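Local coordinates for protein dipeptidase (Streptococcus thermophilus, PDB 3PEB) that probably acts as a manganese-dependent dipeptidase of the M24B family, represented here by its N-terminal creatinase/prolidase domain alone, at residues R9-F13 against F129-M133; F13-K18 against P98-A102; L92-P98 against V118-R122. All coordinates share one frame. Where two conformers were deposited one is given. Residue numbers count along the deposited sequence, not the author numbering.

How the contacts relate
Contact 1 packs helix 6-16 against the last helix, and contact 2 carries the end of helix 6-16 onto strand 96-102; they share F13, whose ring stacks on F129 in one and meets Y101 edge-to-face in the other, and their centres are about 11 Å apart. Contact 3, its centre about 12 Å from that of contact 2, joins the same strand to its neighbour and shares P98 with contact 2; I100 N lies 2.8 Å from R122 O, a probable hydrogen bond that continues the pairing. Contacts 1 and 3 do not touch, their nearest atoms being about 11 Å apart. A sodium ion sits at contact 3, about 12 Å from the I99 side chain of contact 2.

Contact 1 (R9-F13 against F129-M133); sequences RIRHF and FIHKM
F13 lays its ring over that of F129 in an offset stack, centroids 4.2 Å apart and planes inclined by 20°, with F13 CD2 3.4 Å from F129 CD1. Both side chains take the t rotamer at chi1, and each leans its beta carbon over the partner's face: F13 CB is 3.8 Å from the F129 centroid, F129 CB 4.0 Å from the F13 centroid, a reciprocal pair of CH-pi contacts. Both segments are regular alpha-helix, held by the backbone bonds F13 N to R9 O (3.1 Å) and M133 N to F129 O (2.9 Å). Their axes run in largely opposed directions, 136° apart, and approach to 11.7 Å, a wide spacing filled by large side chains. F13 is matched with F129 (CA-CA 8.2 Å) and, one turn away, R9 with M133 (8.5 Å).

At this second level M133, a selenomethionine, reaches across with chi1 m and chi2 t and places CE against one face of the R9 guanidinium, 3.6 Å from R9 CZ. Between the two levels I10, m at chi1 and chi2, sends CD1 into the interface, 3.6 Å from I130 CD1, 3.9 Å from M133 SE and 4.2 Å from F129 CE2 at the edge of that ring. Among the side chains the contact is apolar apart from the R9 guanidinium. Helix 27-34 flanks it, L33 touching I10 and T29 touching I130. It is an oblique packing of the first and last helices, 6-16 and 127-133, of the creatinase/prolidase N-terminal domain.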
ATOM      1  N   ARG A   9      -6.702 -10.126  -8.067  1.00 34.63           N
ATOM      2  CA  ARG A   9      -5.982 -11.300  -7.582  0.50 34.26           C
ATOM      3  C   ARG A   9      -5.456 -11.054  -6.173  1.00 32.36           C
ATOM      4  O   ARG A   9      -5.486 -11.941  -5.352  1.00 32.05           O
ATOM      5  CB  ARG A   9      -4.828 -11.681  -8.515  0.50 35.30           C
ATOM      6  CG  ARG A   9      -5.267 -12.389  -9.784  0.50 37.36           C
ATOM      7  CD  ARG A   9      -4.108 -13.148 -10.416  0.50 40.13           C
ATOM      8  NE  ARG A   9      -3.457 -12.376 -11.458  0.50 42.58           N
ATOM      9  CZ  ARG A   9      -2.228 -12.607 -11.913  0.50 44.16           C
ATOM     10  NH1 ARG A   9      -1.493 -13.591 -11.410  0.50 44.26           N
ATOM     11  NH2 ARG A   9      -1.735 -11.841 -12.876  0.50 45.32           N
ATOM     12  N   ILE A  10      -4.975  -9.837  -5.902  1.00 29.98           N
ATOM     13  CA  ILE A  10      -4.537  -9.465  -4.541  1.00 28.15           C
ATOM     14  C   ILE A  10      -5.730  -9.553  -3.596  1.00 28.20           C
ATOM     15  O   ILE A  10      -5.613 -10.094  -2.499  1.00 27.68           O
ATOM     16  CB  ILE A  10      -3.928  -8.042  -4.454  1.00 26.41           C
ATOM     17  CG1 ILE A  10      -2.601  -7.983  -5.227  1.00 26.10           C
ATOM     18  CG2 ILE A  10      -3.722  -7.631  -2.946  1.00 25.26           C
ATOM     19  CD1 ILE A  10      -1.368  -8.540  -4.450  1.00 26.36           C
ATOM     20  N   ARG A  11      -6.870  -8.998  -4.005  1.00 28.11           N
ATOM     21  CA  ARG A  11      -8.055  -9.026  -3.141  1.00 28.10           C
ATOM     22  C   ARG A  11      -8.558 -10.460  -2.886  1.00 29.09           C
ATOM     23  O   ARG A  11      -8.984 -10.771  -1.776  1.00 28.96           O
ATOM     24  CB  ARG A  11      -9.173  -8.137  -3.698  1.00 29.24           C
ATOM     25  CG  ARG A  11      -8.881  -6.615  -3.554  1.00 27.51           C
ATOM     26  CD  ARG A  11     -10.084  -5.766  -3.961  1.00 28.58           C
ATOM     27  NE  ARG A  11     -10.168  -5.699  -5.412  1.00 29.16           N
ATOM     28  CZ  ARG A  11      -9.687  -4.720  -6.169  1.00 30.48           C
ATOM     29  NH1 ARG A  11      -9.119  -3.644  -5.644  1.00 28.81           N
ATOM     30  NH2 ARG A  11      -9.811  -4.801  -7.486  1.00 33.73           N
ATOM     31  N   HIS A  12      -8.474 -11.340  -3.888  1.00 29.96           N
ATOM     32  CA  HIS A  12      -8.869 -12.747  -3.714  1.00 31.48           C
ATOM     33  C   HIS A  12      -7.961 -13.420  -2.678  1.00 30.10           C
ATOM     34  O   HIS A  12      -8.421 -14.166  -1.809  1.00 30.93           O
ATOM     35  CB  HIS A  12      -8.818 -13.491  -5.074  1.00 33.30           C
ATOM     36  CG  HIS A  12      -9.157 -14.950  -4.996  1.00 38.90           C
ATOM     37  ND1 HIS A  12     -10.445 -15.424  -5.139  1.00 46.27           N
ATOM     38  CD2 HIS A  12      -8.376 -16.045  -4.811  1.00 43.50           C
ATOM     39  CE1 HIS A  12     -10.445 -16.745  -5.032  1.00 47.63           C
ATOM     40  NE2 HIS A  12      -9.204 -17.144  -4.819  1.00 46.44           N
ATOM     41  N   PHE A  13      -6.665 -13.173  -2.797  1.00 29.25           N
ATOM     42  CA  PHE A  13      -5.691 -13.703  -1.856  1.00 28.71           C
ATOM     43  C   PHE A  13      -5.965 -13.217  -0.432  1.00 27.89           C
ATOM     44  O   PHE A  13      -5.939 -14.021   0.509  1.00 29.78           O
ATOM     45  CB  PHE A  13      -4.279 -13.302  -2.282  1.00 28.60           C
ATOM     46  CG  PHE A  13      -3.235 -13.640  -1.262  1.00 30.04           C
ATOM     47  CD1 PHE A  13      -2.906 -12.746  -0.282  1.00 30.16           C
ATOM     48  CD2 PHE A  13      -2.626 -14.894  -1.256  1.00 32.56           C
ATOM     49  CE1 PHE A  13      -1.919 -13.066   0.687  1.00 30.94           C
ATOM     50  CE2 PHE A  13      -1.657 -15.225  -0.303  1.00 33.69           C
ATOM     51  CZ  PHE A  13      -1.318 -14.304   0.676  1.00 33.83           C
ATOM     52  N   PHE A 129       3.462 -14.438  -2.163  1.00 32.73           N
ATOM     53  CA  PHE A 129       2.380 -14.316  -3.119  1.00 32.84           C
ATOM     54  C   PHE A 129       2.754 -13.430  -4.312  1.00 33.38           C
ATOM     55  O   PHE A 129       2.450 -13.792  -5.477  1.00 34.61           O
ATOM     56  CB  PHE A 129       1.104 -13.841  -2.466  1.00 32.21           C
ATOM     57  CG  PHE A 129      -0.065 -13.835  -3.420  1.00 34.10           C
ATOM     58  CD1 PHE A 129      -0.536 -15.029  -3.936  1.00 36.82           C
ATOM     59  CD2 PHE A 129      -0.641 -12.648  -3.849  1.00 34.24           C
ATOM     60  CE1 PHE A 129      -1.601 -15.050  -4.856  1.00 37.96           C
ATOM     61  CE2 PHE A 129      -1.715 -12.671  -4.769  1.00 34.78           C
ATOM     62  CZ  PHE A 129      -2.173 -13.865  -5.257  1.00 36.24           C
ATOM     63  N   ILE A 130       3.447 -12.313  -4.057  1.00 32.20           N
ATOM     64  CA  ILE A 130       3.862 -11.448  -5.154  1.00 33.29           C
ATOM     65  C   ILE A 130       4.764 -12.224  -6.132  1.00 35.77           C
ATOM     66  O   ILE A 130       4.562 -12.143  -7.346  1.00 35.01           O
ATOM     67  CB  ILE A 130       4.530 -10.138  -4.680  1.00 31.73           C
ATOM     68  CG1 ILE A 130       3.560  -9.280  -3.844  1.00 30.23           C
ATOM     69  CG2 ILE A 130       5.091  -9.335  -5.869  1.00 33.08           C
ATOM     70  CD1 ILE A 130       2.215  -9.001  -4.465  1.00 29.51           C
ATOM     71  N   HIS A 131       5.733 -12.985  -5.615  1.00 37.95           N
ATOM     72  CA  HIS A 131       6.585 -13.806  -6.484  0.50 40.95           C
ATOM     73  C   HIS A 131       5.760 -14.834  -7.275  1.00 42.68           C
ATOM     74  O   HIS A 131       5.985 -15.029  -8.470  1.00 44.64           O
ATOM     75  CB  HIS A 131       7.687 -14.501  -5.674  0.50 41.96           C
ATOM     76  CG  HIS A 131       8.731 -13.566  -5.142  0.50 41.88           C
ATOM     77  ND1 HIS A 131       9.199 -12.482  -5.855  0.50 43.98           N
ATOM     78  CD2 HIS A 131       9.422 -13.575  -3.977  0.50 42.62           C
ATOM     79  CE1 HIS A 131      10.111 -11.846  -5.138  0.50 43.28           C
ATOM     80  NE2 HIS A 131      10.272 -12.495  -3.999  0.50 42.17           N
ATOM     81  N   LYS A 132       4.797 -15.469  -6.612  1.00 43.48           N
ATOM     82  CA  LYS A 132       3.917 -16.453  -7.249  1.00 46.07           C
ATOM     83  C   LYS A 132       3.153 -15.823  -8.428  1.00 46.51           C
ATOM     84  O   LYS A 132       3.046 -16.426  -9.499  1.00 46.46           O
ATOM     85  CB  LYS A 132       2.924 -16.993  -6.224  1.00 46.43           C
ATOM     86  CG  LYS A 132       2.236 -18.291  -6.573  1.00 52.03           C
ATOM     87  CD  LYS A 132       1.390 -18.789  -5.379  1.00 55.80           C
ATOM     88  CE  LYS A 132       1.170 -20.313  -5.407  1.00 61.46           C
ATOM     89  NZ  LYS A 132       0.208 -20.719  -6.473  1.00 64.15           N
HETATM   90  N   MSE A 133       2.651 -14.600  -8.235  1.00 44.67           N
HETATM   91  CA  MSE A 133       1.913 -13.909  -9.292  1.00 46.09           C
HETATM   92  C   MSE A 133       2.755 -13.723 -10.545  1.00 49.59           C
HETATM   93  O   MSE A 133       2.228 -13.737 -11.655  1.00 50.64           O
HETATM   94  CB  MSE A 133       1.438 -12.530  -8.830  1.00 43.43           C
HETATM   95  CG  MSE A 133       0.274 -12.555  -7.898  1.00 41.06           C
HETATM   96 SE   MSE A 133      -0.295 -10.715  -7.518  0.80 37.73          SE
HETATM   97  CE  MSE A 133      -1.248 -10.406  -9.188  1.00 34.89           C
TER

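Contact 2 (F13-K18 against P98-A102); sequences FLNENK and PIIYA
A Schellman motif closes helix 6-16 here, and the chain leaving it passes beside the corner at P98 and I99 within strand 96-102. Helical angles hold through E16; N17 departs at phi/psi -104/14, and K18, at 59/35, is the C-prime residue with positive phi. K18 N bonds to N15 O at 3.3 Å, and S19 N completes the motif on L14 O. The N17 side chain, chi1 m, turns back so that ND2 donates to F13 O at 2.8 Å.

Y101, with chi1 near -86°, points at this helix end. F13 (chi1 t) directs its ring edge at the face of the tyrosine in a T-shaped pair, centroids 5.0 Å apart and planes at 79°, F13 CE1 being 3.7 Å from Y101 CE2. L14 CD2 lies 3.9 Å from Y101 CD1, and N17 CB is 3.6 Å from Y101 OH. In the fold this joins the first helix of the creatinase/prolidase N-terminal domain to strand 96-102 of its mixed sheet, where Y101 pairs through its backbone with L21 and I23 on the strand that follows the helix.

The register sets L14 against Y101 (CA-CA 7.8 Å) and K18 against I99 (7.0 Å). I99, m at chi1 and t at chi2, brings CD1 to 3.7 Å from K18 O and 4.1 Å from N17 O. Direct hydrogen bonds between the segments are absent, and two waters bridge instead: one donates to N17 O (2.8 Å) and pairs with Y101 OH (2.9 Å), while the other donates to K18 O (3.0 Å) and accepts from I99 N (2.9 Å).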
ATOM      1  N   PHE A  13      -6.665 -13.173  -2.797  1.00 29.25           N
ATOM      2  CA  PHE A  13      -5.691 -13.703  -1.856  1.00 28.71           C
ATOM      3  C   PHE A  13      -5.965 -13.217  -0.432  1.00 27.89           C
ATOM      4  O   PHE A  13      -5.939 -14.021   0.509  1.00 29.78           O
ATOM      5  CB  PHE A  13      -4.279 -13.302  -2.282  1.00 28.60           C
ATOM      6  CG  PHE A  13      -3.235 -13.640  -1.262  1.00 30.04           C
ATOM      7  CD1 PHE A  13      -2.906 -12.746  -0.282  1.00 30.16           C
ATOM      8  CD2 PHE A  13      -2.626 -14.894  -1.256  1.00 32.56           C
ATOM      9  CE1 PHE A  13      -1.919 -13.066   0.687  1.00 30.94           C
ATOM     10  CE2 PHE A  13      -1.657 -15.225  -0.303  1.00 33.69           C
ATOM     11  CZ  PHE A  13      -1.318 -14.304   0.676  1.00 33.83           C
ATOM     12  N   LEU A  14      -6.247 -11.915  -0.281  1.00 26.47           N
ATOM     13  CA  LEU A  14      -6.557 -11.362   1.040  1.00 26.00           C
ATOM     14  C   LEU A  14      -7.774 -12.071   1.640  1.00 27.35           C
ATOM     15  O   LEU A  14      -7.770 -12.508   2.820  1.00 26.86           O
ATOM     16  CB  LEU A  14      -6.802  -9.848   0.970  1.00 24.48           C
ATOM     17  CG  LEU A  14      -5.609  -8.961   0.614  1.00 23.84           C
ATOM     18  CD1 LEU A  14      -6.047  -7.475   0.426  1.00 22.89           C
ATOM     19  CD2 LEU A  14      -4.568  -9.135   1.763  1.00 22.83           C
ATOM     20  N   ASN A  15      -8.809 -12.197   0.817  1.00 28.53           N
ATOM     21  CA  ASN A  15     -10.046 -12.794   1.243  1.00 30.28           C
ATOM     22  C   ASN A  15      -9.859 -14.251   1.674  1.00 32.60           C
ATOM     23  O   ASN A  15     -10.349 -14.637   2.703  1.00 33.59           O
ATOM     24  CB  ASN A  15     -11.090 -12.658   0.117  1.00 31.20           C
ATOM     25  CG  ASN A  15     -12.405 -13.304   0.467  1.00 32.99           C
ATOM     26  OD1 ASN A  15     -12.676 -14.401   0.019  1.00 32.98           O
ATOM     27  ND2 ASN A  15     -13.194 -12.657   1.316  1.00 31.06           N
ATOM     28  N   GLU A  16      -9.147 -15.043   0.878  1.00 34.03           N
ATOM     29  CA  GLU A  16      -8.808 -16.428   1.236  1.00 36.23           C
ATOM     30  C   GLU A  16      -8.098 -16.527   2.608  1.00 35.13           C
ATOM     31  O   GLU A  16      -8.254 -17.513   3.331  1.00 33.66           O
ATOM     32  CB  GLU A  16      -7.820 -17.004   0.231  1.00 38.05           C
ATOM     33  CG  GLU A  16      -8.328 -17.501  -1.079  1.00 45.68           C
ATOM     34  CD  GLU A  16      -7.214 -18.269  -1.819  1.00 52.81           C
ATOM     35  OE1 GLU A  16      -6.183 -17.636  -2.199  1.00 58.50           O
ATOM     36  OE2 GLU A  16      -7.351 -19.493  -1.975  1.00 59.34           O
ATOM     37  N   ASN A  17      -7.304 -15.510   2.934  1.00 32.16           N
ATOM     38  CA  ASN A  17      -6.449 -15.513   4.130  1.00 32.42           C
ATOM     39  C   ASN A  17      -6.983 -14.647   5.277  1.00 32.11           C
ATOM     40  O   ASN A  17      -6.257 -14.367   6.236  1.00 31.99           O
ATOM     41  CB  ASN A  17      -5.027 -15.113   3.722  1.00 31.24           C
ATOM     42  CG  ASN A  17      -4.345 -16.189   2.896  1.00 33.46           C
ATOM     43  OD1 ASN A  17      -3.937 -17.205   3.441  1.00 36.85           O
ATOM     44  ND2 ASN A  17      -4.268 -16.002   1.573  1.00 34.79           N
ATOM     45  N   LYS A  18      -8.254 -14.245   5.170  1.00 32.33           N
ATOM     46  CA  LYS A  18      -8.971 -13.501   6.230  1.00 33.49           C
ATOM     47  C   LYS A  18      -8.311 -12.181   6.606  1.00 31.98           C
ATOM     48  O   LYS A  18      -8.318 -11.737   7.762  1.00 33.48           O
ATOM     49  CB  LYS A  18      -9.203 -14.403   7.435  1.00 36.68           C
ATOM     50  CG  LYS A  18     -10.051 -15.626   7.066  1.00 40.57           C
ATOM     51  CD  LYS A  18     -10.560 -16.369   8.294  1.00 47.49           C
ATOM     52  CE  LYS A  18     -10.856 -17.843   7.989  1.00 53.46           C
ATOM     53  NZ  LYS A  18     -11.538 -18.065   6.667  1.00 55.89           N
ATOM     54  N   PRO A  98      -7.641  -6.708  11.505  1.00 34.97           N
ATOM     55  CA  PRO A  98      -6.986  -7.752  12.278  1.00 35.18           C
ATOM     56  C   PRO A  98      -5.748  -8.400  11.658  1.00 33.34           C
ATOM     57  O   PRO A  98      -4.781  -8.659  12.372  1.00 32.26           O
ATOM     58  CB  PRO A  98      -8.087  -8.782  12.473  1.00 36.50           C
ATOM     59  CG  PRO A  98      -9.334  -7.982  12.488  1.00 37.84           C
ATOM     60  CD  PRO A  98      -9.107  -6.876  11.493  1.00 36.42           C
ATOM     61  N   ILE A  99      -5.779  -8.677  10.358  1.00 31.79           N
ATOM     62  CA  ILE A  99      -4.638  -9.262   9.672  1.00 30.07           C
ATOM     63  C   ILE A  99      -4.285  -8.422   8.454  1.00 28.43           C
ATOM     64  O   ILE A  99      -5.139  -8.179   7.576  1.00 26.92           O
ATOM     65  CB  ILE A  99      -4.912 -10.711   9.239  1.00 30.84           C
ATOM     66  CG1 ILE A  99      -5.307 -11.581  10.440  1.00 34.22           C
ATOM     67  CG2 ILE A  99      -3.695 -11.268   8.515  1.00 29.70           C
ATOM     68  CD1 ILE A  99      -5.783 -12.967  10.092  1.00 36.16           C
ATOM     69  N   ILE A 100      -3.036  -7.951   8.408  1.00 26.60           N
ATOM     70  CA  ILE A 100      -2.573  -7.091   7.336  1.00 25.57           C
ATOM     71  C   ILE A 100      -1.400  -7.741   6.638  1.00 24.94           C
ATOM     72  O   ILE A 100      -0.448  -8.172   7.305  1.00 25.76           O
ATOM     73  CB  ILE A 100      -2.148  -5.719   7.877  1.00 25.57           C
ATOM     74  CG1 ILE A 100      -3.330  -5.040   8.571  1.00 28.10           C
ATOM     75  CG2 ILE A 100      -1.574  -4.821   6.762  1.00 24.62           C
ATOM     76  CD1 ILE A 100      -2.965  -3.780   9.319  1.00 28.31           C
ATOM     77  N   TYR A 101      -1.441  -7.800   5.302  1.00 24.00           N
ATOM     78  CA  TYR A 101      -0.328  -8.351   4.540  1.00 24.09           C
ATOM     79  C   TYR A 101       0.604  -7.224   4.081  1.00 23.52           C
ATOM     80  O   TYR A 101       0.146  -6.192   3.642  1.00 24.08           O
ATOM     81  CB  TYR A 101      -0.802  -9.196   3.347  1.00 24.43           C
ATOM     82  CG  TYR A 101      -1.081 -10.621   3.758  1.00 26.22           C
ATOM     83  CD1 TYR A 101      -2.291 -10.966   4.347  1.00 27.24           C
ATOM     84  CD2 TYR A 101      -0.106 -11.610   3.613  1.00 27.15           C
ATOM     85  CE1 TYR A 101      -2.532 -12.265   4.766  1.00 29.51           C
ATOM     86  CE2 TYR A 101      -0.330 -12.903   4.016  1.00 28.29           C
ATOM     87  CZ  TYR A 101      -1.553 -13.233   4.595  1.00 29.05           C
ATOM     88  OH  TYR A 101      -1.773 -14.509   5.011  1.00 29.74           O
ATOM     89  N   ALA A 102       1.912  -7.457   4.167  1.00 23.56           N
ATOM     90  CA  ALA A 102       2.907  -6.480   3.730  1.00 22.95           C
ATOM     91  C   ALA A 102       4.119  -7.207   3.168  1.00 23.31           C
ATOM     92  O   ALA A 102       4.301  -8.416   3.388  1.00 24.28           O
ATOM     93  CB  ALA A 102       3.300  -5.526   4.891  1.00 23.09           C
TER
HETATM   94  O   HOH W   1      -3.714 -15.000   7.080  1.00 45.01           O
HETATM   95  O   HOH W   2      -8.245  -8.922   8.764  1.00 30.47           O

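Contact 3 (L92-P98 against V118-R122); sequences LASTDIP and VFEGR. With NA (sodium ion), chain M; EDO (1,2-ethanediol), chain H.
Three backbone hydrogen bonds join L92-P98 to V118-R122, which run 22° apart end to end. E120 N donates to T95 O (3.2 Å) and I97 N to E120 O (3.2 Å), so E120 straddles D96 in a parallel bridge with CA atoms 5.0 Å apart. R122 N donates to P98 O (2.9 Å), past the corners at P98 and G121. I97 O and E120 O, 3.1 Å apart, are both acceptors and do not bond; I97 O instead receives a CH...O contact from G121 CA (3.4 Å). A beta carbon on G121 would run into I97 O and, at phi/psi 161/-179, be jammed against E120 O; the latter alone calls for glycine.

On one face, F119 (chi1 m) packs CZ against L92 CD1 (3.7 Å). D96 and E120 point to the other. There a water is hydrogen-bonded (3.0 Å each) to T95 OG1, D96 OD2 and V118 O, donating to the last two, although acceptors in reach outnumber its protons; K89 also bonds to T95 OG1 and V118 O. A93 O accepts from O1 of a 1,2-ethanediol (3.0 Å), probably from the crystallisation liquor.

F119 O binds sodium at 2.3 Å beside Q116 O and three waters; two of these waters donate to E120 OE1 (3.0 Å) and G121 O (2.9 Å). Helix 109-118 links parallel strands 96-102 and 122-125 in a beta-alpha-beta crossover.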
ATOM      1  N   LEU A  92      -6.822   7.651   5.722  1.00 32.60           N
ATOM      2  CA  LEU A  92      -7.470   6.363   5.560  1.00 33.67           C
ATOM      3  C   LEU A  92      -8.589   6.225   6.589  1.00 35.86           C
ATOM      4  O   LEU A  92      -8.356   6.369   7.777  1.00 37.08           O
ATOM      5  CB  LEU A  92      -6.468   5.234   5.738  1.00 31.12           C
ATOM      6  CG  LEU A  92      -5.301   5.135   4.756  1.00 29.24           C
ATOM      7  CD1 LEU A  92      -4.403   3.958   5.171  1.00 24.64           C
ATOM      8  CD2 LEU A  92      -5.793   4.984   3.284  1.00 30.08           C
ATOM      9  N   ALA A  93      -9.784   5.876   6.144  1.00 38.86           N
ATOM     10  CA  ALA A  93     -10.902   5.602   7.067  1.00 40.21           C
ATOM     11  C   ALA A  93     -10.671   4.373   7.927  1.00 39.63           C
ATOM     12  O   ALA A  93     -11.037   4.341   9.122  1.00 41.51           O
ATOM     13  CB  ALA A  93     -12.199   5.433   6.294  1.00 42.74           C
ATOM     14  N   SER A  94     -10.058   3.351   7.347  1.00 36.16           N
ATOM     15  CA  SER A  94      -9.950   2.112   8.054  1.00 35.83           C
ATOM     16  C   SER A  94      -8.482   1.775   8.344  1.00 33.50           C
ATOM     17  O   SER A  94      -7.718   1.488   7.429  1.00 30.39           O
ATOM     18  CB  SER A  94     -10.577   1.008   7.242  1.00 35.77           C
ATOM     19  OG  SER A  94     -10.455  -0.217   7.924  1.00 37.88           O
ATOM     20  N   THR A  95      -8.132   1.782   9.625  1.00 33.27           N
ATOM     21  CA  THR A  95      -6.800   1.380  10.058  1.00 33.27           C
ATOM     22  C   THR A  95      -6.827   0.295  11.140  1.00 35.30           C
ATOM     23  O   THR A  95      -5.785  -0.083  11.634  1.00 35.49           O
ATOM     24  CB  THR A  95      -6.017   2.592  10.553  1.00 33.49           C
ATOM     25  OG1 THR A  95      -6.711   3.192  11.650  1.00 34.61           O
ATOM     26  CG2 THR A  95      -5.831   3.622   9.418  1.00 31.53           C
ATOM     27  N   ASP A  96      -8.009  -0.197  11.501  1.00 37.52           N
ATOM     28  CA  ASP A  96      -8.129  -1.324  12.421  0.50 38.99           C
ATOM     29  C   ASP A  96      -8.519  -2.559  11.619  1.00 38.37           C
ATOM     30  O   ASP A  96      -9.689  -2.761  11.264  1.00 38.73           O
ATOM     31  CB  ASP A  96      -9.154  -1.040  13.517  0.50 41.41           C
ATOM     32  CG  ASP A  96      -8.683   0.029  14.482  0.50 44.37           C
ATOM     33  OD1 ASP A  96      -8.475  -0.292  15.673  0.50 49.72           O
ATOM     34  OD2 ASP A  96      -8.509   1.187  14.046  0.50 47.88           O
ATOM     35  N   ILE A  97      -7.514  -3.365  11.297  1.00 36.35           N
ATOM     36  CA  ILE A  97      -7.669  -4.522  10.430  1.00 35.16           C
ATOM     37  C   ILE A  97      -6.935  -5.638  11.120  1.00 34.74           C
ATOM     38  O   ILE A  97      -5.731  -5.537  11.308  1.00 35.24           O
ATOM     39  CB  ILE A  97      -7.059  -4.251   9.053  1.00 33.93           C
ATOM     40  CG1 ILE A  97      -7.750  -3.063   8.379  1.00 36.50           C
ATOM     41  CG2 ILE A  97      -7.130  -5.471   8.139  1.00 32.11           C
ATOM     42  CD1 ILE A  97      -6.792  -2.166   7.771  1.00 37.51           C
ATOM     43  N   PRO A  98      -7.641  -6.708  11.505  1.00 34.97           N
ATOM     44  CA  PRO A  98      -6.986  -7.752  12.278  1.00 35.18           C
ATOM     45  C   PRO A  98      -5.748  -8.400  11.658  1.00 33.34           C
ATOM     46  O   PRO A  98      -4.781  -8.659  12.372  1.00 32.26           O
ATOM     47  CB  PRO A  98      -8.087  -8.782  12.473  1.00 36.50           C
ATOM     48  CG  PRO A  98      -9.334  -7.982  12.488  1.00 37.84           C
ATOM     49  CD  PRO A  98      -9.107  -6.876  11.493  1.00 36.42           C
ATOM     50  N   VAL A 118       0.343   3.378  12.833  1.00 29.74           N
ATOM     51  CA  VAL A 118      -0.917   3.697  12.145  1.00 29.10           C
ATOM     52  C   VAL A 118      -1.933   2.556  12.325  1.00 29.78           C
ATOM     53  O   VAL A 118      -3.097   2.783  12.665  1.00 30.76           O
ATOM     54  CB  VAL A 118      -0.646   3.962  10.656  1.00 27.89           C
ATOM     55  CG1 VAL A 118      -1.955   4.217   9.857  1.00 26.62           C
ATOM     56  CG2 VAL A 118       0.310   5.157  10.465  1.00 29.14           C
ATOM     57  N   PHE A 119      -1.490   1.327  12.072  1.00 29.47           N
ATOM     58  CA  PHE A 119      -2.374   0.170  11.992  1.00 31.20           C
ATOM     59  C   PHE A 119      -2.360  -0.675  13.223  1.00 34.79           C
ATOM     60  O   PHE A 119      -1.294  -1.029  13.721  1.00 34.50           O
ATOM     61  CB  PHE A 119      -2.007  -0.698  10.788  1.00 29.80           C
ATOM     62  CG  PHE A 119      -2.243  -0.012   9.482  1.00 26.76           C
ATOM     63  CD1 PHE A 119      -3.516   0.024   8.914  1.00 27.36           C
ATOM     64  CD2 PHE A 119      -1.223   0.675   8.855  1.00 25.15           C
ATOM     65  CE1 PHE A 119      -3.729   0.680   7.738  1.00 24.36           C
ATOM     66  CE2 PHE A 119      -1.435   1.350   7.664  1.00 24.63           C
ATOM     67  CZ  PHE A 119      -2.684   1.365   7.099  1.00 23.63           C
ATOM     68  N   GLU A 120      -3.564  -0.976  13.692  1.00 37.58           N
ATOM     69  CA  GLU A 120      -3.793  -1.926  14.759  1.00 41.24           C
ATOM     70  C   GLU A 120      -4.100  -3.254  14.079  1.00 40.41           C
ATOM     71  O   GLU A 120      -5.159  -3.402  13.411  1.00 41.87           O
ATOM     72  CB  GLU A 120      -4.990  -1.494  15.615  1.00 42.99           C
ATOM     73  CG  GLU A 120      -5.310  -2.427  16.796  1.00 49.26           C
ATOM     74  CD  GLU A 120      -4.350  -2.274  17.976  1.00 55.39           C
ATOM     75  OE1 GLU A 120      -3.426  -1.421  17.925  1.00 58.66           O
ATOM     76  OE2 GLU A 120      -4.538  -3.018  18.964  1.00 62.53           O
ATOM     77  N   GLY A 121      -3.167  -4.185  14.203  1.00 39.37           N
ATOM     78  CA  GLY A 121      -3.361  -5.547  13.745  1.00 38.83           C
ATOM     79  C   GLY A 121      -2.059  -6.300  13.569  1.00 38.21           C
ATOM     80  O   GLY A 121      -0.969  -5.761  13.801  1.00 39.03           O
ATOM     81  N   ARG A 122      -2.198  -7.546  13.140  1.00 36.93           N
ATOM     82  CA  ARG A 122      -1.112  -8.484  12.977  1.00 37.07           C
ATOM     83  C   ARG A 122      -0.661  -8.481  11.531  1.00 33.92           C
ATOM     84  O   ARG A 122      -1.491  -8.577  10.611  1.00 31.80           O
ATOM     85  CB  ARG A 122      -1.603  -9.896  13.333  1.00 39.29           C
ATOM     86  CG  ARG A 122      -0.518 -10.935  13.197  1.00 44.59           C
ATOM     87  CD  ARG A 122      -0.925 -12.269  13.772  1.00 50.88           C
ATOM     88  NE  ARG A 122      -1.592 -13.109  12.777  1.00 53.79           N
ATOM     89  CZ  ARG A 122      -2.865 -13.489  12.819  1.00 57.32           C
ATOM     90  NH1 ARG A 122      -3.670 -13.112  13.809  1.00 60.28           N
ATOM     91  NH2 ARG A 122      -3.339 -14.272  11.856  1.00 58.52           N
TER
HETATM   92 NA    NA M 146       0.044  -1.378  15.583  1.00 50.11          NA
HETATM   93  C1  EDO H 141      -8.500   5.773  11.679  1.00 65.37           C
HETATM   94  O1  EDO H 141      -9.321   4.611  11.510  1.00 67.65           O
HETATM   95  C2  EDO H 141      -8.001   6.207  10.313  1.00 64.64           C
HETATM   96  O2  EDO H 141      -8.318   7.578  10.012  1.00 62.30           O
HETATM   97  O   HOH W   3      -5.627   1.945  14.122  1.00 58.48           O
HETATM   98  O   HOH W   4      -1.396   0.380  16.735  1.00 47.53           O
HETATM   99  O   HOH W   5       0.627  -3.366  14.325  1.00 43.64           O
HETATM  100  O   HOH W   6       1.450  -1.436  17.458  1.00 49.51           O